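Local coordinates for D-mannose isomerase (Marinomonas mediterranea, PDB 5X32), which catalyses the reversible isomerization of D-mannose to D-fructose and, less efficiently, of D-lyxose to D-xylulose, without accepting D-glucose, at residues 62-67 with 384-389; 73-78 with 126-131; 148-153 with 169-174. All coordinates share one frame; numbering follows the deposited sequence.

Interaction 1 (62-67 with 384-389)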
ATOM      1  N   PHE A  62      -2.464   5.692  12.428  1.00 56.90           N
ATOM      2  CA  PHE A  62      -3.085   6.267  13.618  1.00 57.27           C
ATOM      3  C   PHE A  62      -4.420   6.898  13.268  1.00 54.61           C
ATOM      4  O   PHE A  62      -5.362   6.838  14.059  1.00 56.50           O
ATOM      5  CB  PHE A  62      -2.153   7.278  14.275  1.00 50.10           C
ATOM      6  CG  PHE A  62      -0.967   6.641  14.934  1.00 50.60           C
ATOM      7  CD1 PHE A  62      -1.132   5.829  16.043  1.00 54.98           C
ATOM      8  CD2 PHE A  62       0.309   6.845  14.440  1.00 48.92           C
ATOM      9  CE1 PHE A  62      -0.047   5.235  16.658  1.00 55.83           C
ATOM     10  CE2 PHE A  62       1.394   6.250  15.034  1.00 53.27           C
ATOM     11  CZ  PHE A  62       1.218   5.447  16.156  1.00 59.51           C
ATOM     12  N   ALA A  63      -4.520   7.462  12.069  1.00 52.00           N
ATOM     13  CA  ALA A  63      -5.791   8.030  11.641  1.00 54.48           C
ATOM     14  C   ALA A  63      -6.866   6.951  11.539  1.00 58.73           C
ATOM     15  O   ALA A  63      -7.932   7.075  12.139  1.00 57.23           O
ATOM     16  CB  ALA A  63      -5.637   8.756  10.331  1.00 57.29           C
ATOM     17  N   GLN A  64      -6.571   5.886  10.798  1.00 61.84           N
ATOM     18  CA  GLN A  64      -7.521   4.786  10.636  1.00 60.22           C
ATOM     19  C   GLN A  64      -7.914   4.170  11.993  1.00 61.60           C
ATOM     20  O   GLN A  64      -9.102   3.863  12.244  1.00 61.63           O
ATOM     21  CB  GLN A  64      -6.925   3.724   9.721  1.00 60.33           C
ATOM     22  CG  GLN A  64      -6.836   4.139   8.262  1.00 59.80           C
ATOM     23  CD  GLN A  64      -8.184   4.411   7.674  1.00 63.15           C
ATOM     24  OE1 GLN A  64      -9.124   3.634   7.858  1.00 69.30           O
ATOM     25  NE2 GLN A  64      -8.305   5.530   6.977  1.00 67.02           N
ATOM     26  N   ALA A  65      -6.932   4.033  12.884  1.00 54.28           N
ATOM     27  CA  ALA A  65      -7.213   3.489  14.206  1.00 58.36           C
ATOM     28  C   ALA A  65      -8.141   4.426  14.973  1.00 59.23           C
ATOM     29  O   ALA A  65      -9.015   3.990  15.711  1.00 56.18           O
ATOM     30  CB  ALA A  65      -5.935   3.261  14.978  1.00 60.46           C
ATOM     31  N   TYR A  66      -7.953   5.725  14.794  1.00 62.66           N
ATOM     32  CA  TYR A  66      -8.816   6.667  15.480  1.00 64.88           C
ATOM     33  C   TYR A  66     -10.226   6.616  14.918  1.00 63.77           C
ATOM     34  O   TYR A  66     -11.203   6.691  15.656  1.00 67.93           O
ATOM     35  CB  TYR A  66      -8.267   8.087  15.389  1.00 67.92           C
ATOM     36  CG  TYR A  66      -9.259   9.125  15.857  1.00 72.12           C
ATOM     37  CD1 TYR A  66      -9.511   9.308  17.218  1.00 66.96           C
ATOM     38  CD2 TYR A  66      -9.940   9.921  14.944  1.00 63.22           C
ATOM     39  CE1 TYR A  66     -10.417  10.246  17.647  1.00 68.02           C
ATOM     40  CE2 TYR A  66     -10.844  10.865  15.363  1.00 67.02           C
ATOM     41  CZ  TYR A  66     -11.080  11.027  16.716  1.00 73.01           C
ATOM     42  OH  TYR A  66     -11.989  11.973  17.133  1.00 73.34           O
ATOM     43  N   LEU A  67     -10.330   6.481  13.606  1.00 61.49           N
ATOM     44  CA  LEU A  67     -11.633   6.446  12.970  1.00 61.12           C
ATOM     45  C   LEU A  67     -12.416   5.211  13.392  1.00 66.17           C
ATOM     46  O   LEU A  67     -13.646   5.247  13.429  1.00 66.43           O
ATOM     47  CB  LEU A  67     -11.484   6.497  11.450  1.00 59.11           C
ATOM     48  CG  LEU A  67     -11.126   7.902  10.966  1.00 64.76           C
ATOM     49  CD1 LEU A  67     -10.842   7.946   9.479  1.00 57.69           C
ATOM     50  CD2 LEU A  67     -12.219   8.905  11.359  1.00 61.21           C
ATOM     51  N   ALA A 384      -5.694  -3.938   4.873  1.00 44.11           N
ATOM     52  CA  ALA A 384      -6.434  -5.086   4.341  1.00 52.20           C
ATOM     53  C   ALA A 384      -7.538  -5.495   5.295  1.00 50.93           C
ATOM     54  O   ALA A 384      -8.704  -5.699   4.867  1.00 48.66           O
ATOM     55  CB  ALA A 384      -5.491  -6.278   4.074  1.00 52.52           C
ATOM     56  N   CYS A 385      -7.194  -5.560   6.588  1.00 45.13           N
ATOM     57  CA  CYS A 385      -8.201  -5.887   7.586  1.00 39.60           C
ATOM     58  C   CYS A 385      -9.341  -4.858   7.580  1.00 49.02           C
ATOM     59  O   CYS A 385     -10.512  -5.244   7.610  1.00 50.77           O
ATOM     60  CB  CYS A 385      -7.581  -5.964   8.969  1.00 50.74           C
ATOM     61  SG  CYS A 385      -6.422  -7.319   9.224  1.00 53.66           S
ATOM     62  N   TYR A 386      -9.001  -3.566   7.510  1.00 50.91           N
ATOM     63  CA  TYR A 386      -9.985  -2.468   7.515  1.00 51.33           C
ATOM     64  C   TYR A 386     -10.969  -2.576   6.365  1.00 55.80           C
ATOM     65  O   TYR A 386     -12.185  -2.347   6.543  1.00 57.82           O
ATOM     66  CB  TYR A 386      -9.285  -1.105   7.456  1.00 50.30           C
ATOM     67  CG  TYR A 386      -8.685  -0.625   8.770  1.00 56.54           C
ATOM     68  CD1 TYR A 386      -9.373  -0.744   9.978  1.00 57.60           C
ATOM     69  CD2 TYR A 386      -7.408  -0.081   8.798  1.00 56.13           C
ATOM     70  CE1 TYR A 386      -8.801  -0.301  11.177  1.00 58.64           C
ATOM     71  CE2 TYR A 386      -6.834   0.341   9.973  1.00 58.40           C
ATOM     72  CZ  TYR A 386      -7.531   0.234  11.155  1.00 55.38           C
ATOM     73  OH  TYR A 386      -6.931   0.670  12.294  1.00 60.52           O
ATOM     74  N   GLU A 387     -10.460  -2.926   5.184  1.00 51.36           N
ATOM     75  CA  GLU A 387     -11.361  -3.001   4.058  1.00 53.83           C
ATOM     76  C   GLU A 387     -12.226  -4.248   4.107  1.00 57.49           C
ATOM     77  O   GLU A 387     -13.394  -4.178   3.721  1.00 59.07           O
ATOM     78  CB  GLU A 387     -10.620  -2.924   2.727  1.00 60.20           C
ATOM     79  CG  GLU A 387     -11.601  -2.557   1.636  1.00 63.63           C
ATOM     80  CD  GLU A 387     -11.352  -1.172   1.113  1.00 72.00           C
ATOM     81  OE1 GLU A 387     -10.416  -0.502   1.609  1.00 62.12           O
ATOM     82  OE2 GLU A 387     -12.171  -0.705   0.294  1.00 83.64           O
ATOM     83  N   VAL A 388     -11.716  -5.360   4.640  1.00 54.35           N
ATOM     84  CA  VAL A 388     -12.625  -6.482   4.827  1.00 47.27           C
ATOM     85  C   VAL A 388     -13.706  -6.048   5.827  1.00 57.63           C
ATOM     86  O   VAL A 388     -14.889  -6.359   5.645  1.00 57.18           O
ATOM     87  CB  VAL A 388     -11.914  -7.725   5.324  1.00 46.58           C
ATOM     88  CG1 VAL A 388     -12.928  -8.818   5.633  1.00 48.46           C
ATOM     89  CG2 VAL A 388     -10.908  -8.191   4.288  1.00 47.77           C
ATOM     90  N   LEU A 389     -13.290  -5.299   6.855  1.00 50.62           N
ATOM     91  CA  LEU A 389     -14.180  -4.839   7.917  1.00 54.16           C
ATOM     92  C   LEU A 389     -15.320  -3.968   7.397  1.00 54.03           C
ATOM     93  O   LEU A 389     -16.419  -4.004   7.940  1.00 53.84           O
ATOM     94  CB  LEU A 389     -13.389  -4.058   8.976  1.00 63.64           C
ATOM     95  CG  LEU A 389     -12.948  -4.790  10.243  1.00 59.45           C
ATOM     96  CD1 LEU A 389     -12.076  -3.890  11.104  1.00 52.00           C
ATOM     97  CD2 LEU A 389     -14.168  -5.286  11.015  1.00 64.35           C
TER
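Q64 and Y386 meet across two helices, 52-69 and 379-390, that lie far apart in the sequence. Their CA atoms lie 8.3 Å apart, a gap bridged mainly by the tyrosine, long and flat enough to reach the other helix. The CB of Q64 lies above one ring face near its rim, 3.4 Å from Y386 CE2. The glutamine chain then bends (chi2 -62°), which keeps the amide on that same face: Q64 OE1 stands 4.2 Å above the ring plane, offset toward the rim. The amide and ring planes are inclined by 64°, so this is not a flat stack. At the far end of the ring the hydroxyl reaches the next residue, with Y386 OH 3.9 Å from A65 CB. The same OH lies 3.4 Å from A65 N, but the angle is too poor for a hydrogen bond. A small alanine methyl suits this place, because it lets the phenol end come close to the helix backbone.

The second shell fixes both partners. N124 accepts a hydrogen bond from Q64 NE2, anchoring the amide, while H68 stacks on the Y386 ring and is itself bonded through ND1 to Q64 O. From helix 9-23, I16 packs on Y386 and M20 on A65. Such helix-to-helix packing belongs to the (alpha/alpha)6 barrel of this epimerase family, here joining the last helix of the chain to its second. Between the two segments the chemistry is that of van der Waals contact with an aromatic ring; glutamine suits it because its methylenes pack there while its amide serves N124.

Interaction 2 (73-78 with 126-131)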
ATOM      1  N   GLU A  73      -5.863   9.399  21.863  1.00 65.86           N
ATOM      2  CA  GLU A  73      -4.423   9.502  21.697  1.00 65.97           C
ATOM      3  C   GLU A  73      -3.958   9.032  20.308  1.00 67.85           C
ATOM      4  O   GLU A  73      -2.855   9.380  19.875  1.00 64.85           O
ATOM      5  CB  GLU A  73      -3.690   8.720  22.791  1.00 72.11           C
ATOM      6  CG  GLU A  73      -4.411   7.476  23.326  1.00 83.62           C
ATOM      7  CD  GLU A  73      -5.403   7.798  24.448  1.00 85.64           C
ATOM      8  OE1 GLU A  73      -5.116   8.735  25.231  1.00 82.81           O
ATOM      9  OE2 GLU A  73      -6.431   7.092  24.579  1.00 85.43           O
ATOM     10  N   TYR A  74      -4.815   8.304  19.587  1.00 61.79           N
ATOM     11  CA  TYR A  74      -4.496   7.915  18.218  1.00 57.64           C
ATOM     12  C   TYR A  74      -4.605   9.112  17.292  1.00 61.28           C
ATOM     13  O   TYR A  74      -3.764   9.315  16.407  1.00 55.57           O
ATOM     14  CB  TYR A  74      -5.420   6.803  17.735  1.00 63.46           C
ATOM     15  CG  TYR A  74      -5.126   5.463  18.347  1.00 60.91           C
ATOM     16  CD1 TYR A  74      -3.876   5.196  18.898  1.00 58.09           C
ATOM     17  CD2 TYR A  74      -6.090   4.458  18.363  1.00 59.41           C
ATOM     18  CE1 TYR A  74      -3.591   3.958  19.454  1.00 63.45           C
ATOM     19  CE2 TYR A  74      -5.819   3.216  18.917  1.00 64.75           C
ATOM     20  CZ  TYR A  74      -4.565   2.969  19.461  1.00 66.00           C
ATOM     21  OH  TYR A  74      -4.269   1.740  20.013  1.00 61.06           O
ATOM     22  N   LYS A  75      -5.632   9.922  17.516  1.00 63.93           N
ATOM     23  CA  LYS A  75      -5.758  11.175  16.798  1.00 60.57           C
ATOM     24  C   LYS A  75      -4.571  12.075  17.135  1.00 60.47           C
ATOM     25  O   LYS A  75      -4.054  12.784  16.257  1.00 59.81           O
ATOM     26  CB  LYS A  75      -7.074  11.855  17.136  1.00 62.63           C
ATOM     27  CG  LYS A  75      -7.464  12.976  16.193  1.00 66.59           C
ATOM     28  CD  LYS A  75      -8.497  13.852  16.879  1.00 69.07           C
ATOM     29  CE  LYS A  75      -8.723  15.172  16.178  1.00 70.87           C
ATOM     30  NZ  LYS A  75      -9.686  15.976  16.982  1.00 72.44           N
ATOM     31  N   HIS A  76      -4.113  12.025  18.387  1.00 56.65           N
ATOM     32  CA  HIS A  76      -2.938  12.821  18.733  1.00 62.87           C
ATOM     33  C   HIS A  76      -1.689  12.356  17.995  1.00 59.62           C
ATOM     34  O   HIS A  76      -0.926  13.172  17.482  1.00 53.89           O
ATOM     35  CB  HIS A  76      -2.659  12.782  20.233  1.00 68.01           C
ATOM     36  CG  HIS A  76      -3.696  13.472  21.062  1.00 79.00           C
ATOM     37  ND1 HIS A  76      -3.764  13.335  22.435  1.00 87.87           N
ATOM     38  CD2 HIS A  76      -4.693  14.324  20.718  1.00 75.66           C
ATOM     39  CE1 HIS A  76      -4.764  14.062  22.897  1.00 89.70           C
ATOM     40  NE2 HIS A  76      -5.345  14.672  21.875  1.00 87.42           N
ATOM     41  N   ALA A  77      -1.515  11.045  17.872  1.00 63.69           N
ATOM     42  CA  ALA A  77      -0.348  10.519  17.172  1.00 53.57           C
ATOM     43  C   ALA A  77      -0.429  10.826  15.678  1.00 57.12           C
ATOM     44  O   ALA A  77       0.599  11.102  15.038  1.00 59.40           O
ATOM     45  CB  ALA A  77      -0.207   9.028  17.412  1.00 53.51           C
ATOM     46  N   ALA A  78      -1.637  10.789  15.120  1.00 52.62           N
ATOM     47  CA  ALA A  78      -1.809  11.103  13.698  1.00 58.43           C
ATOM     48  C   ALA A  78      -1.459  12.560  13.435  1.00 60.22           C
ATOM     49  O   ALA A  78      -0.804  12.883  12.439  1.00 62.44           O
ATOM     50  CB  ALA A  78      -3.237  10.806  13.230  1.00 55.46           C
ATOM     51  N   LEU A 126      -7.748  14.882   6.864  1.00 62.85           N
ATOM     52  CA  LEU A 126      -9.053  15.478   6.647  1.00 66.81           C
ATOM     53  C   LEU A 126     -10.158  14.710   7.354  1.00 68.23           C
ATOM     54  O   LEU A 126     -10.963  15.319   8.065  1.00 73.92           O
ATOM     55  CB  LEU A 126      -9.373  15.568   5.156  1.00 63.88           C
ATOM     56  CG  LEU A 126     -10.714  16.237   4.860  1.00 67.21           C
ATOM     57  CD1 LEU A 126     -10.639  17.681   5.233  1.00 69.01           C
ATOM     58  CD2 LEU A 126     -11.117  16.079   3.413  1.00 67.63           C
ATOM     59  N   GLN A 127     -10.185  13.384   7.189  1.00 63.15           N
ATOM     60  CA  GLN A 127     -11.304  12.624   7.729  1.00 68.35           C
ATOM     61  C   GLN A 127     -11.267  12.639   9.239  1.00 65.99           C
ATOM     62  O   GLN A 127     -12.290  12.363   9.844  1.00 65.56           O
ATOM     63  CB  GLN A 127     -11.335  11.163   7.289  1.00 70.07           C
ATOM     64  CG  GLN A 127     -10.544  10.852   6.069  1.00 72.03           C
ATOM     65  CD  GLN A 127     -11.016   9.584   5.371  1.00 77.26           C
ATOM     66  OE1 GLN A 127     -12.086   9.538   4.744  1.00 84.05           O
ATOM     67  NE2 GLN A 127     -10.335   8.490   5.682  1.00 79.76           N
ATOM     68  N   ILE A 128     -10.101  12.867   9.860  1.00 62.93           N
ATOM     69  CA  ILE A 128     -10.111  13.024  11.328  1.00 61.56           C
ATOM     70  C   ILE A 128     -10.288  14.504  11.781  1.00 72.41           C
ATOM     71  O   ILE A 128     -10.159  14.839  12.971  1.00 68.76           O
ATOM     72  CB  ILE A 128      -8.833  12.451  12.017  1.00 60.11           C
ATOM     73  CG1 ILE A 128      -7.538  13.085  11.500  1.00 61.72           C
ATOM     74  CG2 ILE A 128      -8.756  10.956  11.854  1.00 67.23           C
ATOM     75  CD1 ILE A 128      -6.292  12.665  12.300  1.00 55.85           C
ATOM     76  N   GLY A 129     -10.595  15.377  10.827  1.00 69.53           N
ATOM     77  CA  GLY A 129     -11.076  16.711  11.124  1.00 69.36           C
ATOM     78  C   GLY A 129     -10.135  17.885  10.914  1.00 78.81           C
ATOM     79  O   GLY A 129     -10.472  19.024  11.256  1.00 79.29           O
ATOM     80  N   LEU A 130      -8.988  17.649  10.293  1.00 76.20           N
ATOM     81  CA  LEU A 130      -8.138  18.775   9.955  1.00 70.62           C
ATOM     82  C   LEU A 130      -8.719  19.334   8.679  1.00 76.83           C
ATOM     83  O   LEU A 130      -8.398  18.861   7.582  1.00 76.47           O
ATOM     84  CB  LEU A 130      -6.680  18.363   9.765  1.00 72.86           C
ATOM     85  CG  LEU A 130      -5.773  18.339  11.002  1.00 70.58           C
ATOM     86  CD1 LEU A 130      -6.262  17.307  12.007  1.00 72.34           C
ATOM     87  CD2 LEU A 130      -4.311  18.086  10.629  1.00 60.06           C
ATOM     88  N   SER A 131      -9.590  20.332   8.839  1.00 79.80           N
ATOM     89  CA  SER A 131     -10.369  20.923   7.748  1.00 73.79           C
ATOM     90  C   SER A 131      -9.464  21.344   6.607  1.00 72.41           C
ATOM     91  O   SER A 131      -9.845  21.309   5.435  1.00 69.14           O
ATOM     92  CB  SER A 131     -11.169  22.119   8.257  1.00 74.47           C
ATOM     93  OG  SER A 131     -11.602  21.905   9.589  1.00 78.76           O
TER
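K75 and I128 have the nearest CA atoms of the two segments, 7.2 Å apart, where helix 72-89 passes the end of helix 112-127. That end is a Schellman motif. G129, with its positive phi of 106°, is the C-prime residue; its N bonds to L126 O (2.8 Å), and L130 N bonds to A125 O. Glycine suits the position because a side chain at these backbone angles would be pressed against the preceding carbonyl oxygen.

I128, the first residue to leave helical geometry, turns its side chain toward the neighbouring helix. Isoleucine suits the place because its extended CG1 arm (chi2 172°) carries CD1 to A78, where I128 CD1 and A78 CB touch at 3.7 Å. The methyl of A78 is short enough for the isoleucine to approach the helix closely. Y66 of helix 52-69 also packs on both I128 and K75, so two helices and the end of a third meet here, in the (alpha/alpha)6 barrel.

K75 runs antiparallel to the isoleucine side chain, its long aliphatic chain stretched out for packing. Its CG lies 4.1 Å from I128 CD1, and K75 CE comes within 3.5 Å of I128 O; K75 NZ, 4.2 Å from I128 O, makes no hydrogen bond to it.

Interaction 3 (148-153 with 169-174)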
ATOM      1  N   PHE A 148       4.198  15.806 -12.783  1.00 62.24           N
ATOM      2  CA  PHE A 148       4.250  14.357 -13.011  1.00 64.12           C
ATOM      3  C   PHE A 148       3.215  13.872 -14.011  1.00 67.81           C
ATOM      4  O   PHE A 148       3.425  12.864 -14.688  1.00 65.68           O
ATOM      5  CB  PHE A 148       4.081  13.581 -11.702  1.00 57.22           C
ATOM      6  CG  PHE A 148       5.228  13.737 -10.771  1.00 62.18           C
ATOM      7  CD1 PHE A 148       6.257  12.809 -10.763  1.00 60.84           C
ATOM      8  CD2 PHE A 148       5.302  14.838  -9.918  1.00 65.10           C
ATOM      9  CE1 PHE A 148       7.342  12.970  -9.907  1.00 67.00           C
ATOM     10  CE2 PHE A 148       6.376  15.008  -9.067  1.00 58.54           C
ATOM     11  CZ  PHE A 148       7.397  14.076  -9.055  1.00 60.49           C
ATOM     12  N   TRP A 149       2.094  14.580 -14.093  1.00 67.21           N
ATOM     13  CA  TRP A 149       1.004  14.132 -14.935  1.00 66.30           C
ATOM     14  C   TRP A 149       1.422  14.127 -16.395  1.00 62.23           C
ATOM     15  O   TRP A 149       1.965  15.093 -16.899  1.00 64.76           O
ATOM     16  CB  TRP A 149      -0.230  15.005 -14.740  1.00 67.08           C
ATOM     17  CG  TRP A 149      -1.365  14.568 -15.599  1.00 70.16           C
ATOM     18  CD1 TRP A 149      -2.040  15.329 -16.497  1.00 73.96           C
ATOM     19  CD2 TRP A 149      -1.950  13.258 -15.661  1.00 72.93           C
ATOM     20  NE1 TRP A 149      -3.015  14.587 -17.114  1.00 72.39           N
ATOM     21  CE2 TRP A 149      -2.984  13.310 -16.618  1.00 73.80           C
ATOM     22  CE3 TRP A 149      -1.707  12.049 -14.997  1.00 68.99           C
ATOM     23  CZ2 TRP A 149      -3.776  12.201 -16.932  1.00 68.44           C
ATOM     24  CZ3 TRP A 149      -2.497  10.946 -15.315  1.00 70.57           C
ATOM     25  CH2 TRP A 149      -3.523  11.038 -16.268  1.00 68.94           C
ATOM     26  N   GLU A 150       1.201  13.009 -17.063  1.00 59.30           N
ATOM     27  CA  GLU A 150       1.593  12.893 -18.453  1.00 65.91           C
ATOM     28  C   GLU A 150       0.344  12.639 -19.292  1.00 68.57           C
ATOM     29  O   GLU A 150       0.035  11.499 -19.652  1.00 65.02           O
ATOM     30  CB  GLU A 150       2.615  11.781 -18.633  1.00 64.03           C
ATOM     31  CG  GLU A 150       4.033  12.222 -18.421  1.00 61.48           C
ATOM     32  CD  GLU A 150       5.034  11.158 -18.838  1.00 72.49           C
ATOM     33  OE1 GLU A 150       4.949  10.012 -18.337  1.00 68.65           O
ATOM     34  OE2 GLU A 150       5.932  11.477 -19.645  1.00 79.71           O
ATOM     35  N   ASN A 151      -0.365  13.725 -19.591  1.00 75.12           N
ATOM     36  CA  ASN A 151      -1.678  13.666 -20.213  1.00 71.78           C
ATOM     37  C   ASN A 151      -1.787  12.819 -21.477  1.00 67.50           C
ATOM     38  O   ASN A 151      -2.836  12.227 -21.725  1.00 68.03           O
ATOM     39  CB  ASN A 151      -2.164  15.078 -20.518  1.00 73.99           C
ATOM     40  CG  ASN A 151      -3.667  15.133 -20.728  1.00 77.45           C
ATOM     41  OD1 ASN A 151      -4.436  15.377 -19.793  1.00 74.77           O
ATOM     42  ND2 ASN A 151      -4.094  14.903 -21.968  1.00 75.40           N
ATOM     43  N   LYS A 152      -0.718  12.723 -22.258  1.00 61.43           N
ATOM     44  CA  LYS A 152      -0.827  12.022 -23.527  1.00 64.23           C
ATOM     45  C   LYS A 152      -0.812  10.498 -23.336  1.00 71.14           C
ATOM     46  O   LYS A 152      -1.196   9.737 -24.240  1.00 64.02           O
ATOM     47  CB  LYS A 152       0.312  12.460 -24.461  1.00 68.76           C
ATOM     48  CG  LYS A 152       0.959  11.345 -25.282  1.00 70.61           C
ATOM     49  CD  LYS A 152       2.285  11.751 -25.911  1.00 80.91           C
ATOM     50  CE  LYS A 152       2.866  10.627 -26.769  1.00 80.68           C
ATOM     51  NZ  LYS A 152       4.354  10.662 -26.708  1.00 91.07           N
ATOM     52  N   HIS A 153      -0.436  10.058 -22.134  1.00 72.46           N
ATOM     53  CA  HIS A 153      -0.452   8.635 -21.788  1.00 64.89           C
ATOM     54  C   HIS A 153      -1.457   8.305 -20.702  1.00 62.60           C
ATOM     55  O   HIS A 153      -1.747   7.136 -20.457  1.00 60.48           O
ATOM     56  CB  HIS A 153       0.929   8.182 -21.355  1.00 67.26           C
ATOM     57  CG  HIS A 153       1.934   8.188 -22.460  1.00 70.40           C
ATOM     58  ND1 HIS A 153       2.038   7.163 -23.373  1.00 72.28           N
ATOM     59  CD2 HIS A 153       2.886   9.090 -22.793  1.00 71.52           C
ATOM     60  CE1 HIS A 153       3.012   7.432 -24.223  1.00 73.69           C
ATOM     61  NE2 HIS A 153       3.542   8.596 -23.894  1.00 71.86           N
ATOM     62  N   PRO A 169      13.976   8.856 -17.107  1.00 68.80           N
ATOM     63  CA  PRO A 169      13.407   8.145 -18.256  1.00 72.51           C
ATOM     64  C   PRO A 169      12.484   7.029 -17.785  1.00 73.55           C
ATOM     65  O   PRO A 169      11.725   6.483 -18.586  1.00 73.40           O
ATOM     66  CB  PRO A 169      14.631   7.551 -18.973  1.00 73.91           C
ATOM     67  CG  PRO A 169      15.844   8.094 -18.267  1.00 69.44           C
ATOM     68  CD  PRO A 169      15.419   8.610 -16.941  1.00 66.89           C
ATOM     69  N   TYR A 170      12.560   6.681 -16.502  1.00 65.39           N
ATOM     70  CA  TYR A 170      11.823   5.526 -16.009  1.00 65.17           C
ATOM     71  C   TYR A 170      10.323   5.803 -15.930  1.00 64.82           C
ATOM     72  O   TYR A 170       9.893   6.887 -15.517  1.00 65.84           O
ATOM     73  CB  TYR A 170      12.338   5.086 -14.630  1.00 65.11           C
ATOM     74  CG  TYR A 170      11.638   3.852 -14.099  1.00 60.66           C
ATOM     75  CD1 TYR A 170      11.988   2.591 -14.565  1.00 61.91           C
ATOM     76  CD2 TYR A 170      10.599   3.946 -13.159  1.00 55.36           C
ATOM     77  CE1 TYR A 170      11.347   1.441 -14.106  1.00 59.56           C
ATOM     78  CE2 TYR A 170       9.945   2.800 -12.690  1.00 54.94           C
ATOM     79  CZ  TYR A 170      10.329   1.550 -13.176  1.00 61.65           C
ATOM     80  OH  TYR A 170       9.709   0.395 -12.754  1.00 61.68           O
ATOM     81  N   ARG A 171       9.540   4.814 -16.352  1.00 63.93           N
ATOM     82  CA  ARG A 171       8.108   4.795 -16.092  1.00 61.46           C
ATOM     83  C   ARG A 171       7.785   3.494 -15.377  1.00 60.41           C
ATOM     84  O   ARG A 171       8.365   2.445 -15.679  1.00 55.55           O
ATOM     85  CB  ARG A 171       7.295   4.920 -17.378  1.00 60.68           C
ATOM     86  CG  ARG A 171       7.578   6.175 -18.163  1.00 62.23           C
ATOM     87  CD  ARG A 171       7.130   7.393 -17.390  1.00 66.03           C
ATOM     88  NE  ARG A 171       7.393   8.633 -18.109  1.00 69.70           N
ATOM     89  CZ  ARG A 171       8.588   9.217 -18.163  1.00 68.24           C
ATOM     90  NH1 ARG A 171       9.640   8.635 -17.598  1.00 63.92           N
ATOM     91  NH2 ARG A 171       8.743  10.360 -18.817  1.00 63.54           N
ATOM     92  N   GLY A 172       6.900   3.568 -14.394  1.00 55.47           N
ATOM     93  CA  GLY A 172       6.579   2.399 -13.611  1.00 50.46           C
ATOM     94  C   GLY A 172       5.119   2.346 -13.261  1.00 52.53           C
ATOM     95  O   GLY A 172       4.477   3.375 -13.090  1.00 51.45           O
ATOM     96  N   GLN A 173       4.606   1.132 -13.131  1.00 54.87           N
ATOM     97  CA  GLN A 173       3.222   0.907 -12.764  1.00 56.54           C
ATOM     98  C   GLN A 173       2.933   1.308 -11.312  1.00 52.46           C
ATOM     99  O   GLN A 173       1.840   1.771 -10.983  1.00 51.88           O
ATOM    100  CB  GLN A 173       2.881  -0.568 -12.969  1.00 60.80           C
ATOM    101  CG  GLN A 173       1.599  -0.957 -12.302  1.00 58.95           C
ATOM    102  CD  GLN A 173       1.812  -1.573 -10.952  1.00 55.78           C
ATOM    103  OE1 GLN A 173       2.874  -2.111 -10.650  1.00 62.43           O
ATOM    104  NE2 GLN A 173       0.805  -1.477 -10.116  1.00 56.57           N
ATOM    105  N   ASN A 174       3.921   1.099 -10.448  1.00 56.60           N
ATOM    106  CA  ASN A 174       3.782   1.235  -8.996  1.00 56.73           C
ATOM    107  C   ASN A 174       3.247   2.577  -8.490  1.00 54.66           C
ATOM    108  O   ASN A 174       2.307   2.653  -7.660  1.00 50.52           O
ATOM    109  CB  ASN A 174       5.138   0.985  -8.362  1.00 65.43           C
ATOM    110  CG  ASN A 174       5.120  -0.193  -7.448  1.00 70.88           C
ATOM    111  OD1 ASN A 174       4.048  -0.667  -7.073  1.00 71.00           O
ATOM    112  ND2 ASN A 174       6.298  -0.701  -7.094  1.00 81.03           N
TER
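R171 grips E150 side-on in a two-bond salt bridge, using NE and NH2 for one carboxylate oxygen each. R171 NE donates to E150 OE1 at 2.8 Å, meeting it on the syn side, while R171 NH2 donates to E150 OE2 at 3.1 Å in the straighter bond of the two (160° at the hydrogen). The pairing is not coplanar: the carboxylate and guanidinium planes are 49° apart, and NH2 reaches OE2 from above the carboxylate plane. Glutamate extends beyond CG, whereas arginine bends at chi2 (-66°), turning its NE edge to the acid. R171 NH1 turns back to the chain just before its strand, bonding to Y170 O at 2.7 Å and to S168 O. Bonds to four acceptor oxygens thus fix the rotation of a buried guanidinium, a task for which arginine's several N-H groups are well suited. E150 OE1 has a further, weak partner in W227 NE1.

In the (alpha/alpha)6 fold, the bridge joins two antiparallel sheets. E150 lies on 149-150, an outermost strand of a five-stranded sheet, and R171 on 171-172, which pairs with 222-223. L157 of strand 155-160 packs against both charged side chains, and W227 also touches R171. Beside the bridge, W149 NE1 donates to N151 OD1 at 3.1 Å, near the indole plane, while R198 makes a cation-pi contact with the W149 ring.

Interactions 1 and 2 are neighbours, their centres 13 Å apart, and helix 52-69 joins them: Y66 CD2 lies 3.5 Å from I128 CG2, and F62 CG lies 3.5 Å from A77 CB. Interaction 3 stands across the chain's centre from interaction 1, with centres 30 Å apart and nearest atoms about 16 Å apart, and touches neither of the others. In sequence, interactions 2 and 3 follow one another inside the long loop that interaction 1 closes. The probable proton donor/acceptor H380 shares helix 379-390 with Y386, their side chains about 10 Å apart. H251, probably the other, packs on Q173 and N174 at the start of helix 173-190, but the E150-R171 bridge itself lies away from both histidines.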